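Side-chain contacts in dehydrogenase (PDB 3Q2I), which probably oxidises a hydroxyl on the sugar ring of UDP-N-acetylglucosaminuronic acid with NAD as cofactor, a step towards 2,3-diacetamido-2,3-dideoxy-D-mannuronic acid: residues A[213-217]-A[218-222]; A[7-11]-A[12-16]. All blocks are in the same frame, centred on the assembly; numbering follows the deposited sequence.

Contact 1 of 2, residues A[213-217]-A[218-222]. With NA (sodium ion), chain E.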
loop_
_atom_site.group_PDB
_atom_site.type_symbol
_atom_site.label_atom_id
_atom_site.label_comp_id
_atom_site.label_asym_id
_atom_site.label_seq_id
_atom_site.Cartn_x
_atom_site.Cartn_y
_atom_site.Cartn_z
ATOM N N THR A 213 -10.507 2.783 17.435
ATOM C CA THR A 213 -11.145 2.313 18.666
ATOM C C THR A 213 -10.112 1.764 19.635
ATOM O O THR A 213 -8.975 1.501 19.274
ATOM C CB THR A 213 -12.121 1.168 18.357
ATOM O OG1 THR A 213 -11.425 0.030 17.878
ATOM C CG2 THR A 213 -13.235 1.554 17.401
ATOM N N ALA A 214 -10.510 1.636 20.909
ATOM C CA ALA A 214 -9.522 1.231 21.905
ATOM C C ALA A 214 -10.275 0.641 23.078
ATOM O O ALA A 214 -11.457 0.974 23.247
ATOM C CB ALA A 214 -8.750 2.453 22.384
ATOM N N THR A 215 -9.550 -0.149 23.874
ATOM C CA THR A 215 -10.106 -0.578 25.172
ATOM C C THR A 215 -9.234 0.174 26.156
ATOM O O THR A 215 -8.084 -0.259 26.418
ATOM C CB THR A 215 -9.898 -2.077 25.364
ATOM O OG1 THR A 215 -10.524 -2.782 24.278
ATOM C CG2 THR A 215 -10.573 -2.518 26.657
ATOM N N LEU A 216 -9.713 1.308 26.641
ATOM C CA LEU A 216 -8.885 2.157 27.506
ATOM C C LEU A 216 -8.965 1.844 28.996
ATOM O O LEU A 216 -8.109 2.279 29.782
ATOM C CB LEU A 216 -9.158 3.648 27.306
ATOM C CG LEU A 216 -8.935 4.038 25.845
ATOM C CD1 LEU A 216 -9.296 5.510 25.651
ATOM C CD2 LEU A 216 -7.429 3.866 25.509
ATOM N N ALA A 217 -9.995 1.097 29.384
ATOM C CA ALA A 217 -10.114 0.832 30.840
ATOM C C ALA A 217 -10.737 -0.498 31.161
ATOM O O ALA A 217 -10.370 -1.115 32.154
ATOM C CB ALA A 217 -10.895 1.892 31.536
ATOM N N ARG A 218 -11.722 -0.955 30.401
ATOM C CA ARG A 218 -12.402 -2.186 30.811
ATOM C C ARG A 218 -11.616 -3.442 30.481
ATOM O O ARG A 218 -10.760 -3.440 29.594
ATOM C CB ARG A 218 -13.800 -2.239 30.201
ATOM C CG ARG A 218 -14.630 -1.073 30.656
ATOM C CD ARG A 218 -15.072 -1.211 32.146
ATOM N NE ARG A 218 -15.735 0.029 32.519
ATOM C CZ ARG A 218 -15.155 1.048 33.146
ATOM N NH1 ARG A 218 -13.894 0.926 33.568
ATOM N NH2 ARG A 218 -15.861 2.138 33.425
ATOM N N ASN A 219 -11.871 -4.510 31.233
ATOM C CA ASN A 219 -11.241 -5.786 30.999
ATOM C C ASN A 219 -12.120 -6.656 30.105
ATOM O O ASN A 219 -12.876 -7.529 30.557
ATOM C CB ASN A 219 -10.944 -6.459 32.351
ATOM C CG ASN A 219 -9.849 -5.723 33.109
ATOM O OD1 ASN A 219 -8.803 -5.401 32.537
ATOM N ND2 ASN A 219 -10.079 -5.455 34.401
ATOM N N ILE A 220 -12.049 -6.355 28.808
ATOM C CA ILE A 220 -12.867 -6.954 27.769
ATOM C C ILE A 220 -12.007 -6.884 26.501
ATOM O O ILE A 220 -11.045 -6.158 26.497
ATOM C CB ILE A 220 -14.146 -6.159 27.505
ATOM C CG1 ILE A 220 -13.836 -4.682 27.187
ATOM C CG2 ILE A 220 -15.071 -6.220 28.727
ATOM C CD1 ILE A 220 -15.072 -3.822 27.045
ATOM N N GLU A 221 -12.399 -7.603 25.476
ATOM C CA GLU A 221 -11.573 -7.561 24.261
ATOM C C GLU A 221 -12.107 -6.572 23.231
ATOM O O GLU A 221 -11.323 -6.119 22.409
ATOM C CB GLU A 221 -11.413 -8.963 23.711
ATOM C CG GLU A 221 -12.672 -9.374 22.995
ATOM C CD GLU A 221 -12.487 -10.696 22.289
ATOM O OE1 GLU A 221 -13.517 -11.403 22.140
ATOM O OE2 GLU A 221 -11.310 -10.984 21.891
ATOM N N VAL A 222 -13.374 -6.165 23.332
ATOM C CA VAL A 222 -13.960 -5.143 22.472
ATOM C C VAL A 222 -13.697 -3.701 22.933
ATOM O O VAL A 222 -13.181 -3.467 24.037
ATOM C CB VAL A 222 -15.507 -5.343 22.309
ATOM C CG1 VAL A 222 -15.800 -6.774 21.788
ATOM C CG2 VAL A 222 -16.224 -5.030 23.646
HETATM NA NA NA E . -8.934 -0.451 17.832
HETATM O O HOH W 1 -8.056 1.671 16.094
HETATM O O HOH W 2 -10.667 -3.545 21.612
HETATM O O HOH W 3 -9.072 -5.258 24.961
HETATM O O HOH W 4 -6.951 -0.670 17.765
HETATM O O HOH W 5 -9.498 -2.550 16.565
HETATM O O HOH W 6 -9.818 -1.879 19.481
#

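Contact 2 of 2, residues A[7-11]-A[12-16]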
loop_
_atom_site.group_PDB
_atom_site.type_symbol
_atom_site.label_atom_id
_atom_site.label_comp_id
_atom_site.label_asym_id
_atom_site.label_seq_id
_atom_site.Cartn_x
_atom_site.Cartn_y
_atom_site.Cartn_z
ATOM N N PRO A 7 -50.102 -14.431 2.491
ATOM C CA PRO A 7 -51.486 -14.101 2.863
ATOM C C PRO A 7 -51.611 -13.553 4.287
ATOM O O PRO A 7 -50.990 -14.102 5.210
ATOM C CB PRO A 7 -52.204 -15.452 2.780
ATOM C CG PRO A 7 -51.275 -16.366 2.054
ATOM C CD PRO A 7 -49.892 -15.878 2.327
ATOM N N PRO A 8 -52.430 -12.504 4.472
ATOM C CA PRO A 8 -52.662 -11.958 5.813
ATOM C C PRO A 8 -53.193 -13.013 6.795
ATOM O O PRO A 8 -53.753 -14.050 6.414
ATOM C CB PRO A 8 -53.671 -10.828 5.592
ATOM C CG PRO A 8 -53.866 -10.703 4.107
ATOM C CD PRO A 8 -53.375 -11.968 3.473
ATOM N N ILE A 9 -52.968 -12.772 8.077
ATOM C CA ILE A 9 -53.487 -13.640 9.119
ATOM C C ILE A 9 -54.647 -12.879 9.763
ATOM O O ILE A 9 -54.470 -11.750 10.226
ATOM C CB ILE A 9 -52.379 -13.972 10.141
ATOM C CG1 ILE A 9 -51.305 -14.810 9.443
ATOM C CG2 ILE A 9 -52.942 -14.770 11.301
ATOM C CD1 ILE A 9 -50.042 -14.954 10.245
ATOM N N THR A 10 -55.847 -13.457 9.732
ATOM C CA THR A 10 -57.056 -12.627 9.865
ATOM C C THR A 10 -57.842 -12.878 11.148
ATOM O O THR A 10 -58.214 -11.933 11.851
ATOM C CB THR A 10 -58.002 -12.710 8.632
ATOM O OG1 THR A 10 -57.920 -14.013 8.038
ATOM C CG2 THR A 10 -57.614 -11.685 7.570
ATOM N N ASP A 11 -58.089 -14.144 11.461
ATOM C CA ASP A 11 -59.190 -14.438 12.379
ATOM C C ASP A 11 -58.678 -15.104 13.640
ATOM O O ASP A 11 -59.399 -15.844 14.316
ATOM C CB ASP A 11 -60.270 -15.300 11.717
ATOM C CG ASP A 11 -61.037 -14.543 10.651
ATOM O OD1 ASP A 11 -61.478 -13.403 10.916
ATOM O OD2 ASP A 11 -61.168 -15.083 9.535
ATOM N N ARG A 12 -57.422 -14.823 13.964
ATOM C CA ARG A 12 -56.862 -15.287 15.221
ATOM C C ARG A 12 -55.823 -14.254 15.655
ATOM O O ARG A 12 -55.510 -13.307 14.931
ATOM C CB ARG A 12 -56.240 -16.677 15.055
ATOM C CG ARG A 12 -55.318 -16.818 13.845
ATOM C CD ARG A 12 -54.552 -18.129 13.921
ATOM N NE ARG A 12 -53.602 -18.315 12.833
ATOM C CZ ARG A 12 -52.333 -17.899 12.879
ATOM N NH1 ARG A 12 -51.880 -17.223 13.931
ATOM N NH2 ARG A 12 -51.532 -18.144 11.856
ATOM N N LYS A 13 -55.311 -14.400 16.866
ATOM C CA LYS A 13 -54.159 -13.588 17.237
ATOM C C LYS A 13 -52.932 -14.105 16.471
ATOM O O LYS A 13 -52.844 -15.286 16.126
ATOM C CB LYS A 13 -53.954 -13.671 18.747
ATOM C CG LYS A 13 -55.074 -12.999 19.552
ATOM C CD LYS A 13 -55.057 -13.480 20.987
ATOM C CE LYS A 13 -56.159 -12.817 21.815
ATOM N NZ LYS A 13 -56.071 -13.234 23.246
ATOM N N ILE A 14 -51.991 -13.202 16.191
ATOM C CA ILE A 14 -50.639 -13.626 15.788
ATOM C C ILE A 14 -49.894 -14.356 16.913
ATOM O O ILE A 14 -49.925 -13.930 18.071
ATOM C CB ILE A 14 -49.778 -12.405 15.381
ATOM C CG1 ILE A 14 -50.593 -11.431 14.514
ATOM C CG2 ILE A 14 -48.477 -12.881 14.707
ATOM C CD1 ILE A 14 -51.116 -12.075 13.209
ATOM N N ARG A 15 -49.220 -15.444 16.563
ATOM C CA ARG A 15 -48.554 -16.278 17.530
ATOM C C ARG A 15 -47.047 -16.008 17.515
ATOM O O ARG A 15 -46.457 -15.985 16.429
ATOM C CB ARG A 15 -48.878 -17.737 17.252
ATOM C CG ARG A 15 -50.402 -17.940 17.362
ATOM C CD ARG A 15 -50.798 -19.347 17.032
ATOM N NE ARG A 15 -50.824 -19.626 15.600
ATOM C CZ ARG A 15 -51.373 -20.723 15.085
ATOM N NH1 ARG A 15 -51.931 -21.613 15.894
ATOM N NH2 ARG A 15 -51.368 -20.937 13.774
ATOM N N PHE A 16 -46.486 -15.779 18.697
ATOM C CA PHE A 16 -45.033 -15.540 18.871
ATOM C C PHE A 16 -44.360 -16.657 19.659
ATOM O O PHE A 16 -44.927 -17.229 20.602
ATOM C CB PHE A 16 -44.859 -14.217 19.590
ATOM C CG PHE A 16 -45.172 -13.004 18.745
ATOM C CD1 PHE A 16 -44.172 -12.384 17.997
ATOM C CD2 PHE A 16 -46.475 -12.529 18.611
ATOM C CE1 PHE A 16 -44.468 -11.287 17.215
ATOM C CE2 PHE A 16 -46.775 -11.426 17.837
ATOM C CZ PHE A 16 -45.774 -10.813 17.111
#

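Contact 1 of 2, residues A[213-217]-A[218-222]
Thr215 OG1 meets the backbone carbonyl of Val222 across the loop that joins antiparallel strands 206-214 and 225-232 in the mixed sheet of the C-terminal alpha/beta domain. From CB, which lies 3.8 Å from Val222 O, the threonine side chain sends its two branches to different parts of the returning chain. OG1 donates to Val222 O over 2.8 Å; the C=O...OG1 angle is 122°, and the hydroxyl approaches from above the carbonyl plane, 56° out of it. The same OG1 accepts from two waters, one continuing to Glu221 O and the other to Ile220 O, so a single hydroxyl is linked, directly or through water, to three successive carbonyls. The methyl meets an earlier part of the turn: chi1 of -58° sets CG2 anti to the backbone N, where it lies 3.1 Å from Arg218 O and 4.0 Å from Ile220 CG1.

At the bend, the two carboxylate oxygens of Asp224 accept from the backbone N atoms of Leu216, Ala217 and Arg218. In the conformer modelled here, Arg218 NH1 comes near Ala217 CB, while NE hydrogen-bonds to Arg167 O, the carbonyl of a residue in the UDP-sugar pocket. At the strand end a sodium ion is chelated by Thr213 through both O, at 2.4 Å, and OG1, at 2.5 Å.

Contact 2 of 2, residues A[7-11]-A[12-16]
The lead-in to the first strand of the NAD-binding Rossmann domain, strand 14-19, is where Ile9 packs on Arg12 and Ile14. Ile9 CG2 sits over the centre of one face of the Arg12 guanidinium, 3.5 Å above its plane, with CZ the nearest atom at 3.6 Å. CD1, on the other branch of the isoleucine, reaches only the margin of the group, 3.9 Å from Arg12 NH2. A chi1 of -66° places CG2 anti to the backbone N of Ile9, and from there the same methyl also touches Ile14 CD1 at 3.8 Å; this second contact is purely apolar.

The arginine and isoleucine side chains cross obliquely. Arg12 CG lies between the backbone N and the carbonyl carbon (chi1 48°), which directs the chain, extended from CG to NE, across Ile9. NH1 donates to Lys13 O over 3.1 Å in a bent bond, with an N-H...O angle of 137°, and also forms a salt bridge with Asp77. On the opposite guanidinium face lies Arg15 NH2, 3.3 Å above the plane and over its centre. The two like charges are probably made tolerable by nearby carboxylates, since Arg15 has a salt bridge to Asp75. The backbone N of Arg12, by contrast, is buried without a partner.

Met315 of helix 304-315 touches both isoleucines, and Arg316 NH2 hydrogen-bonds to the carbonyls of Ile9 and Arg12. The arrangement covers the start of strand 14-19 and joins helix 304-315 to this first, central strand of a parallel Rossmann sheet.

How the contacts relate
From the N terminus, the chain first passes through contact 2, where residues 7-11 turn into the start of strand 14-19 in the parallel Rossmann sheet. About two hundred residues later it reaches contact 1, the loop between strands 206-214 and 225-232 of the mixed sheet. The two therefore follow in series, neither nesting nor crossing, and each closes a short local turn. Contact 1 and contact 2 lie on opposite sides of the chain's centre; the centres of contacts 1 and 2 are about 45 Å apart and their nearest atoms about 29 Å apart. Contact 2 ties the N-terminal lead-in to helix 304-315, whereas contact 1 lies against helix 169-173 and packs on neighbouring subunits.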